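Side-chain contacts in 3-hydroxyisobutyrate dehydrogenase (Salmonella typhimurium, PDB 3G0O), which probably oxidises L-threonate to 2-dehydro-L-erythronate, using NAD(+) in preference to NADP(+): residues H189-A194 against S267-M272; G234-R239 against A288-F293. All coordinates share one frame; numbering follows the deposited sequence.

Contact 1. Residues H189-A194 against S267-M272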
loop_
_atom_site.group_PDB
_atom_site.type_symbol
_atom_site.label_atom_id
_atom_site.label_comp_id
_atom_site.label_asym_id
_atom_site.label_seq_id
_atom_site.Cartn_x
_atom_site.Cartn_y
_atom_site.Cartn_z
ATOM N N HIS A 189 5.615 -4.940 -1.458
ATOM C CA HIS A 189 4.161 -4.932 -1.328
ATOM C C HIS A 189 3.509 -6.133 -2.012
ATOM O O HIS A 189 2.576 -6.722 -1.466
ATOM C CB HIS A 189 3.586 -3.616 -1.856
ATOM C CG HIS A 189 3.902 -2.435 -0.987
ATOM N ND1 HIS A 189 3.740 -1.133 -1.407
ATOM C CD2 HIS A 189 4.404 -2.364 0.270
ATOM C CE1 HIS A 189 4.133 -0.310 -0.451
ATOM N NE2 HIS A 189 4.542 -1.032 0.578
ATOM N N ILE A 190 3.989 -6.519 -3.188
ATOM C CA ILE A 190 3.400 -7.685 -3.841
ATOM C C ILE A 190 3.637 -8.918 -2.965
ATOM O O ILE A 190 2.720 -9.700 -2.720
ATOM C CB ILE A 190 4.002 -7.947 -5.238
ATOM C CG1 ILE A 190 3.610 -6.813 -6.194
ATOM C CG2 ILE A 190 3.482 -9.283 -5.776
ATOM C CD1 ILE A 190 4.295 -6.877 -7.549
ATOM N N ALA A 191 4.866 -9.080 -2.483
ATOM C CA ALA A 191 5.194 -10.230 -1.649
ATOM C C ALA A 191 4.415 -10.235 -0.333
ATOM O O ALA A 191 3.961 -11.289 0.117
ATOM C CB ALA A 191 6.710 -10.275 -1.375
ATOM N N ALA A 192 4.259 -9.067 0.285
ATOM C CA ALA A 192 3.524 -8.975 1.541
ATOM C C ALA A 192 2.056 -9.318 1.301
ATOM O O ALA A 192 1.436 -10.005 2.107
ATOM C CB ALA A 192 3.656 -7.568 2.134
ATOM N N ALA A 193 1.505 -8.848 0.185
ATOM C CA ALA A 193 0.112 -9.141 -0.137
ATOM C C ALA A 193 -0.050 -10.656 -0.254
ATOM O O ALA A 193 -0.978 -11.240 0.313
ATOM C CB ALA A 193 -0.284 -8.464 -1.453
ATOM N N ALA A 194 0.870 -11.287 -0.981
ATOM C CA ALA A 194 0.829 -12.729 -1.176
ATOM C C ALA A 194 0.923 -13.469 0.148
ATOM O O ALA A 194 0.194 -14.430 0.387
ATOM C CB ALA A 194 1.959 -13.169 -2.095
ATOM N N SER A 267 15.411 -7.763 1.099
ATOM C CA SER A 267 16.224 -8.956 0.873
ATOM C C SER A 267 15.316 -10.177 0.987
ATOM O O SER A 267 15.492 -11.165 0.273
ATOM C CB SER A 267 17.380 -9.046 1.888
ATOM O OG SER A 267 16.920 -9.260 3.211
ATOM N N THR A 268 14.328 -10.095 1.871
ATOM C CA THR A 268 13.387 -11.197 2.053
ATOM C C THR A 268 12.521 -11.338 0.802
ATOM O O THR A 268 12.332 -12.438 0.296
ATOM C CB THR A 268 12.475 -10.962 3.283
ATOM O OG1 THR A 268 13.284 -10.904 4.464
ATOM C CG2 THR A 268 11.447 -12.097 3.427
ATOM N N ALA A 269 12.006 -10.219 0.301
ATOM C CA ALA A 269 11.167 -10.252 -0.894
ATOM C C ALA A 269 11.951 -10.805 -2.086
ATOM O O ALA A 269 11.420 -11.580 -2.880
ATOM C CB ALA A 269 10.645 -8.851 -1.206
ATOM N N LEU A 270 13.214 -10.402 -2.212
ATOM C CA LEU A 270 14.033 -10.898 -3.314
ATOM C C LEU A 270 14.144 -12.416 -3.207
ATOM O O LEU A 270 14.019 -13.128 -4.205
ATOM C CB LEU A 270 15.436 -10.266 -3.299
ATOM C CG LEU A 270 16.448 -10.906 -4.261
ATOM C CD1 LEU A 270 15.921 -10.849 -5.687
ATOM C CD2 LEU A 270 17.795 -10.182 -4.156
ATOM N N ASN A 271 14.368 -12.916 -1.995
ATOM C CA ASN A 271 14.476 -14.359 -1.807
ATOM C C ASN A 271 13.173 -15.059 -2.172
ATOM O O ASN A 271 13.188 -16.150 -2.741
ATOM C CB ASN A 271 14.839 -14.702 -0.362
ATOM C CG ASN A 271 16.292 -14.439 -0.054
ATOM O OD1 ASN A 271 17.154 -14.568 -0.921
ATOM N ND2 ASN A 271 16.577 -14.087 1.188
HETATM N N MSE A 272 12.047 -14.432 -1.845
HETATM C CA MSE A 272 10.753 -15.031 -2.167
HETATM C C MSE A 272 10.521 -15.114 -3.676
HETATM O O MSE A 272 10.139 -16.162 -4.192
HETATM C CB MSE A 272 9.622 -14.244 -1.500
HETATM C CG MSE A 272 9.618 -14.389 0.012
HETATM SE SE MSE A 272 8.487 -13.087 0.898
HETATM C CE MSE A 272 6.750 -13.814 0.420
#
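Met272, modelled as selenomethionine, gives its backbone N to Thr268 O at 2.9 Å, an ordinary helical bond at the residue whose side chain reaches across to Ala191. The contact packs two helices, 174-202 and 264-281, in the all-helical C-terminal domain of the 3-hydroxyisobutyrate dehydrogenase family. Small residues face each other where the helices approach, consistent with the short 6.0 Å between the CA atoms of Ala191 and Ala269. Their CB atoms point at the opposing helix and meet methyl to methyl, Ala191 CB to Ala269 CB at 4.2 Å.

One turn further along helix 264-281, a longer side chain takes up the contact. In Met272, chi1 (-69°) turns CG away from the carbonyl carbon. The chain runs extended through chi2 and then bends at chi3 (73°), which swings the terminal methyl alongside Ala191. Ala191 CB touches both ends of the last bond of Met272, lying 4.0 Å from SE and 4.0 Å from CE. All of these touches are apolar van der Waals packing, and the three residues are buried.

Other parts of the fold close in around them. Phe273 also packs on Ala191, and Leu249 of helix 242-258 on Ala269. The second subunit covers more of this region: its Leu265 rests on Ala191, and its His189 meets His189 ring edge-to-face, so the helix pair also contributes to the dimer interface. The reach of Met272 ends at the backbone of helix 174-202, where its CE methyl lies 3.8 Å from Ala191 O, approaching that oxygen from beside the C=O bond.

Contact 2. Residues G234-R239 against A288-F293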
loop_
_atom_site.group_PDB
_atom_site.type_symbol
_atom_site.label_atom_id
_atom_site.label_comp_id
_atom_site.label_asym_id
_atom_site.label_seq_id
_atom_site.Cartn_x
_atom_site.Cartn_y
_atom_site.Cartn_z
ATOM N N GLY A 234 -7.720 -16.500 -9.528
ATOM C CA GLY A 234 -6.912 -17.651 -9.901
ATOM C C GLY A 234 -6.330 -17.557 -11.301
ATOM O O GLY A 234 -6.105 -18.574 -11.963
ATOM N N ASP A 235 -6.083 -16.334 -11.758
ATOM C CA ASP A 235 -5.524 -16.117 -13.084
ATOM C C ASP A 235 -4.089 -15.595 -12.997
ATOM O O ASP A 235 -3.859 -14.406 -12.770
ATOM C CB ASP A 235 -6.411 -15.141 -13.861
ATOM C CG ASP A 235 -5.827 -14.767 -15.205
ATOM O OD1 ASP A 235 -5.075 -15.588 -15.776
ATOM O OD2 ASP A 235 -6.132 -13.658 -15.691
ATOM N N TYR A 236 -3.125 -16.493 -13.177
ATOM C CA TYR A 236 -1.720 -16.117 -13.104
ATOM C C TYR A 236 -1.104 -15.805 -14.460
ATOM O O TYR A 236 0.116 -15.882 -14.636
ATOM C CB TYR A 236 -0.933 -17.212 -12.373
ATOM C CG TYR A 236 -1.361 -17.329 -10.929
ATOM C CD1 TYR A 236 -0.961 -16.379 -9.986
ATOM C CD2 TYR A 236 -2.256 -18.324 -10.524
ATOM C CE1 TYR A 236 -1.442 -16.411 -8.683
ATOM C CE2 TYR A 236 -2.748 -18.363 -9.221
ATOM C CZ TYR A 236 -2.339 -17.399 -8.308
ATOM O OH TYR A 236 -2.853 -17.408 -7.033
ATOM N N THR A 237 -1.960 -15.452 -15.418
ATOM C CA THR A 237 -1.504 -15.069 -16.749
ATOM C C THR A 237 -0.610 -13.864 -16.471
ATOM O O THR A 237 -1.011 -12.942 -15.767
ATOM C CB THR A 237 -2.686 -14.636 -17.642
ATOM O OG1 THR A 237 -3.546 -15.758 -17.870
ATOM C CG2 THR A 237 -2.186 -14.112 -18.975
ATOM N N PRO A 238 0.610 -13.854 -17.021
ATOM C CA PRO A 238 1.537 -12.742 -16.795
ATOM C C PRO A 238 1.194 -11.364 -17.360
ATOM O O PRO A 238 1.041 -11.198 -18.568
ATOM C CB PRO A 238 2.849 -13.274 -17.369
ATOM C CG PRO A 238 2.376 -14.124 -18.516
ATOM C CD PRO A 238 1.214 -14.875 -17.895
ATOM N N ARG A 239 1.056 -10.387 -16.467
ATOM C CA ARG A 239 0.825 -9.007 -16.873
ATOM C C ARG A 239 2.239 -8.460 -16.739
ATOM O O ARG A 239 2.768 -7.810 -17.637
ATOM C CB ARG A 239 -0.105 -8.271 -15.903
ATOM C CG ARG A 239 -1.593 -8.519 -16.110
ATOM C CD ARG A 239 -2.016 -9.902 -15.665
ATOM N NE ARG A 239 -3.470 -9.999 -15.549
ATOM C CZ ARG A 239 -4.112 -11.045 -15.040
ATOM N NH1 ARG A 239 -3.427 -12.092 -14.597
ATOM N NH2 ARG A 239 -5.438 -11.038 -14.959
ATOM N N ALA A 288 2.192 -14.665 -8.632
ATOM C CA ALA A 288 2.441 -16.096 -8.448
ATOM C C ALA A 288 3.468 -16.359 -7.351
ATOM O O ALA A 288 3.718 -17.513 -6.991
ATOM C CB ALA A 288 2.899 -16.735 -9.759
ATOM N N VAL A 289 4.066 -15.298 -6.819
ATOM C CA VAL A 289 5.028 -15.464 -5.736
ATOM C C VAL A 289 4.295 -16.130 -4.563
ATOM O O VAL A 289 4.909 -16.773 -3.708
ATOM C CB VAL A 289 5.608 -14.098 -5.279
ATOM C CG1 VAL A 289 4.499 -13.210 -4.726
ATOM C CG2 VAL A 289 6.696 -14.321 -4.233
ATOM N N ILE A 290 2.971 -15.981 -4.537
ATOM C CA ILE A 290 2.158 -16.572 -3.481
ATOM C C ILE A 290 2.266 -18.104 -3.499
ATOM O O ILE A 290 2.021 -18.769 -2.494
ATOM C CB ILE A 290 0.664 -16.169 -3.635
ATOM C CG1 ILE A 290 -0.101 -16.523 -2.357
ATOM C CG2 ILE A 290 0.040 -16.896 -4.828
ATOM C CD1 ILE A 290 -1.533 -16.001 -2.325
ATOM N N LYS A 291 2.648 -18.661 -4.643
ATOM C CA LYS A 291 2.761 -20.109 -4.770
ATOM C C LYS A 291 3.883 -20.750 -3.950
ATOM O O LYS A 291 3.894 -21.969 -3.765
ATOM C CB LYS A 291 2.895 -20.491 -6.248
ATOM C CG LYS A 291 1.635 -20.186 -7.048
ATOM C CD LYS A 291 1.759 -20.604 -8.505
ATOM C CE LYS A 291 0.449 -20.365 -9.250
ATOM N NZ LYS A 291 0.520 -20.796 -10.675
ATOM N N ILE A 292 4.827 -19.954 -3.452
ATOM C CA ILE A 292 5.905 -20.529 -2.647
ATOM C C ILE A 292 5.362 -21.023 -1.305
ATOM O O ILE A 292 6.025 -21.770 -0.584
ATOM C CB ILE A 292 7.044 -19.512 -2.390
ATOM C CG1 ILE A 292 6.536 -18.341 -1.548
ATOM C CG2 ILE A 292 7.597 -19.016 -3.720
ATOM C CD1 ILE A 292 7.629 -17.346 -1.177
ATOM N N PHE A 293 4.140 -20.606 -0.989
ATOM C CA PHE A 293 3.482 -20.984 0.256
ATOM C C PHE A 293 2.709 -22.289 0.096
ATOM O O PHE A 293 2.558 -23.015 1.100
ATOM C CB PHE A 293 2.543 -19.858 0.709
ATOM C CG PHE A 293 3.266 -18.625 1.180
ATOM C CD1 PHE A 293 3.869 -18.596 2.437
ATOM C CD2 PHE A 293 3.379 -17.509 0.358
ATOM C CE1 PHE A 293 4.575 -17.464 2.871
ATOM C CE2 PHE A 293 4.080 -16.375 0.780
ATOM C CZ PHE A 293 4.681 -16.358 2.040
#
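Tyr236 turns one side of its ring to segment 288-293: Lys291 CE lies over the face, while Ala288 and Ile290 approach obliquely from that same side. CB leaves the backbone toward 288-293, and chi1 (-65°) directs the ring across. CD1 meets the backbone of Ala288, 3.7 Å from its CA, and lies 3.9 Å from Ala288 CB; CE1 also lies by Ala288 CA. CD2 lies 3.6 Å from Lys291 CE, and CE2 likewise lies under that carbon. The lysine, extended beyond CG, slides past the tyrosine in the opposite direction, placing CE 3.8 Å from the ring centroid as a CH-pi contact. Lys291 NZ sits further off-centre, 4.3 Å from the Tyr236 centroid and 35° off the normal: a cation-pi contact secondary to the salt bridge NZ makes with Glu284.

The ring thus joins the loop between helices 222-232 and 242-258 to the 3-10 turns that end the modelled chain, within the all-helical C-terminal domain. At the far end of the ring, Tyr236 OH is 3.7 Å from Ile290 CG2, where the two side chains cross at about a right angle.

Next to Tyr236 in the sequence, Asp235 OD1 accepts from Thr237 N in an Asx turn and takes Thr237 OG1 at 2.6 Å on its syn lone pair. Arg239 NH1 donates to Asp235 O and Thr237 O; NH2 makes a salt bridge with Asp235 OD2 at 2.8 Å, weak as a hydrogen bond.

In the fold
Contacts 1 and 2 belong to the same helical C-terminal domain, with centres about 13 Å apart, and they touch directly. The C-terminal segment 288-293 packs against both helices of contact 1: Val289 CG1 lies 3.7 Å from Ala194 CB, while Phe293 CZ lies 3.7 Å from Met272 CE, the methyl that also reaches Ala191. Phe293 in turn meets Phe261 of the second subunit, so the chain end beside contact 2 reaches the dimer partner, as contact 1 does more extensively. Both lie away from the bound L(+)-tartaric acid, about 14 Å from the side chains of Ala191 and Ala288, and from Lys179, the predicted active-site residue, which sits earlier on the helix that carries 189-194.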